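Local coordinates for Atu0111 protein (Agrobacterium tumefaciens, PDB 2FSQ) that is of unknown function but has an alpha-beta fold and belongs to the 2H clan, whose relatives include 2H phosphoesterases, at residues Ala113-Tyr118 / Phe223-Asp228. Numbering follows the deposited sequence. Where two conformers were deposited one is given.
Sequences AVTDYY and FCEFKD
Phe223 reaches from its strand to the helix and sets the far end of its ring against Thr115 and Tyr118. Its CZ lies 3.7 Å from Tyr118 CB, an apolar touch, while CE2 comes within 3.8 Å of Thr115 O, the carbonyl oxygen meeting the ring at its edge, near the ring plane. The weakly positive C-H rim of a phenyl suits that place better than its electron-rich face would. CE2 also packs 4.0 Å from the methyl CG2 of Thr115. Phe223 CG stands anti to the backbone N (chi1 177°), which carries the ring across the space between strand and helix.

Threonine serves both sides of its position: OG1 lies beside the backbone N (chi1 -62°), which leaves the methyl CG2 anti to it, touching Phe223 and, 3.9 Å away, Glu225 OE1. A water lies 2.8 Å from both Thr115 OG1 and Glu225 OE1, placed to donate to the carboxylate; it joins two oxygens too far apart to bond directly. Partly exposed Glu225 suits this place: its chain, extended beyond CG, carries the carboxylate to the water while the strand stays in the sheet. The Thr115 hydroxyl also hydrogen-bonds Asn43 and the carbonyl of Ile111 one helical turn back, so this buried oxygen is well satisfied. Tyr118 contributes its CB here, whereas its ring turns from the strand to meet that of Phe167, whose carbonyl accepts the hydroxyl's hydrogen bond.

Phe223 and Glu225, two residues apart on an extended strand, point to the same side. Segments 113-118 and 223-226 run nearly antiparallel (173°), their axes 10.1 Å apart, placing helix 111-121 over one face of the four-stranded antiparallel sheet, where strand 222-226 runs between 42-48 and 233-237.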
loop_
_atom_site.group_PDB
_atom_site.type_symbol
_atom_site.label_atom_id
_atom_site.label_comp_id
_atom_site.label_asym_id
_atom_site.label_seq_id
_atom_site.Cartn_x
_atom_site.Cartn_y
_atom_site.Cartn_z
ATOM N N ALA A 113 -22.087 4.812 2.960
ATOM C CA ALA A 113 -22.558 6.151 2.614
ATOM C C ALA A 113 -21.417 7.086 2.215
ATOM O O ALA A 113 -21.573 7.940 1.354
ATOM C CB ALA A 113 -23.424 6.753 3.743
ATOM N N VAL A 114 -20.244 6.921 2.828
ATOM C CA VAL A 114 -19.098 7.714 2.393
ATOM C C VAL A 114 -18.694 7.315 0.956
ATOM O O VAL A 114 -18.395 8.172 0.122
ATOM C CB VAL A 114 -17.886 7.589 3.351
ATOM C CG1 VAL A 114 -16.798 8.539 2.909
ATOM C CG2 VAL A 114 -18.294 7.893 4.814
ATOM N N THR A 115 -18.694 6.012 0.692
ATOM C CA THR A 115 -18.412 5.481 -0.638
ATOM C C THR A 115 -19.361 6.091 -1.689
ATOM O O THR A 115 -18.907 6.540 -2.748
ATOM C CB THR A 115 -18.440 3.947 -0.631
ATOM O OG1 THR A 115 -17.422 3.460 0.259
ATOM C CG2 THR A 115 -18.201 3.389 -2.033
ATOM N N ASP A 116 -20.655 6.177 -1.369
ATOM C CA ASP A 116 -21.622 6.810 -2.285
ATOM C C ASP A 116 -21.333 8.299 -2.525
ATOM O O ASP A 116 -21.415 8.770 -3.667
ATOM C CB ASP A 116 -23.067 6.640 -1.791
ATOM C CG ASP A 116 -23.496 5.168 -1.662
ATOM O OD1 ASP A 116 -22.937 4.277 -2.338
ATOM O OD2 ASP A 116 -24.445 4.908 -0.888
ATOM N N TYR A 117 -21.018 9.041 -1.461
ATOM C CA TYR A 117 -20.683 10.471 -1.554
ATOM C C TYR A 117 -19.503 10.675 -2.496
ATOM O O TYR A 117 -19.538 11.542 -3.378
ATOM C CB TYR A 117 -20.442 11.046 -0.141
ATOM C CG TYR A 117 -19.797 12.430 0.010
ATOM C CD1 TYR A 117 -20.556 13.606 -0.091
ATOM C CD2 TYR A 117 -18.454 12.556 0.358
ATOM C CE1 TYR A 117 -19.964 14.882 0.107
ATOM C CE2 TYR A 117 -17.855 13.815 0.562
ATOM C CZ TYR A 117 -18.609 14.978 0.440
ATOM O OH TYR A 117 -18.000 16.230 0.644
ATOM N N TYR A 118 -18.485 9.832 -2.347
ATOM C CA TYR A 118 -17.320 9.920 -3.189
ATOM C C TYR A 118 -17.537 9.441 -4.629
ATOM O O TYR A 118 -17.032 10.067 -5.566
ATOM C CB TYR A 118 -16.174 9.157 -2.543
ATOM C CG TYR A 118 -15.560 9.864 -1.359
ATOM C CD1 TYR A 118 -15.456 11.254 -1.311
ATOM C CD2 TYR A 118 -15.006 9.130 -0.324
ATOM C CE1 TYR A 118 -14.869 11.895 -0.228
ATOM C CE2 TYR A 118 -14.399 9.753 0.756
ATOM C CZ TYR A 118 -14.335 11.128 0.796
ATOM O OH TYR A 118 -13.707 11.742 1.845
ATOM N N PHE A 223 -10.994 4.044 -7.895
ATOM C CA PHE A 223 -11.630 4.168 -6.588
ATOM C C PHE A 223 -12.273 2.820 -6.249
ATOM O O PHE A 223 -13.056 2.276 -7.052
ATOM C CB PHE A 223 -12.667 5.305 -6.598
ATOM C CG PHE A 223 -13.425 5.449 -5.307
ATOM C CD1 PHE A 223 -12.762 5.746 -4.120
ATOM C CD2 PHE A 223 -14.801 5.289 -5.278
ATOM C CE1 PHE A 223 -13.445 5.875 -2.931
ATOM C CE2 PHE A 223 -15.498 5.426 -4.090
ATOM C CZ PHE A 223 -14.825 5.728 -2.917
ATOM N N CYS A 224 -11.929 2.285 -5.074
ATOM C CA CYS A 224 -12.289 0.932 -4.668
ATOM C C CYS A 224 -12.902 0.937 -3.289
ATOM O O CYS A 224 -12.662 1.860 -2.485
ATOM C CB CYS A 224 -11.056 0.020 -4.584
ATOM S SG CYS A 224 -10.163 -0.204 -6.137
ATOM N N GLU A 225 -13.668 -0.106 -2.997
ATOM C CA GLU A 225 -14.067 -0.386 -1.617
ATOM C C GLU A 225 -13.487 -1.720 -1.153
ATOM O O GLU A 225 -13.190 -2.598 -1.975
ATOM C CB GLU A 225 -15.598 -0.374 -1.463
ATOM C CG GLU A 225 -16.260 -1.531 -2.186
ATOM C CD GLU A 225 -17.771 -1.492 -2.163
ATOM O OE1 GLU A 225 -18.363 -0.499 -1.669
ATOM O OE2 GLU A 225 -18.356 -2.465 -2.677
ATOM N N PHE A 226 -13.351 -1.891 0.159
ATOM C CA PHE A 226 -12.825 -3.126 0.712
ATOM C C PHE A 226 -13.462 -3.429 2.058
ATOM O O PHE A 226 -13.827 -2.487 2.780
ATOM C CB PHE A 226 -11.300 -3.072 0.854
ATOM C CG PHE A 226 -10.802 -1.905 1.689
ATOM C CD1 PHE A 226 -10.672 -2.026 3.071
ATOM C CD2 PHE A 226 -10.456 -0.695 1.081
ATOM C CE1 PHE A 226 -10.208 -0.945 3.855
ATOM C CE2 PHE A 226 -10.002 0.391 1.842
ATOM C CZ PHE A 226 -9.852 0.268 3.224
ATOM N N LYS A 227 -13.582 -4.715 2.380
ATOM C CA LYS A 227 -14.002 -5.165 3.711
ATOM C C LYS A 227 -12.794 -5.312 4.627
ATOM O O LYS A 227 -12.872 -5.088 5.829
ATOM C CB LYS A 227 -14.741 -6.511 3.613
ATOM C CG LYS A 227 -15.063 -7.160 4.968
ATOM C CD LYS A 227 -16.057 -8.326 4.863
ATOM C CE LYS A 227 -17.071 -8.288 6.033
ATOM N NZ LYS A 227 -18.245 -9.254 5.906
ATOM N N ASP A 228 -11.663 -5.673 4.030
ATOM C CA ASP A 228 -10.448 -6.043 4.753
ATOM C C ASP A 228 -9.319 -5.963 3.720
ATOM O O ASP A 228 -9.554 -5.576 2.566
ATOM C CB ASP A 228 -10.553 -7.455 5.387
ATOM C CG ASP A 228 -10.861 -8.542 4.387
ATOM O OD1 ASP A 228 -10.483 -8.415 3.199
ATOM O OD2 ASP A 228 -11.511 -9.532 4.804
HETATM O O HOH W 1 -18.097 0.846 0.807
#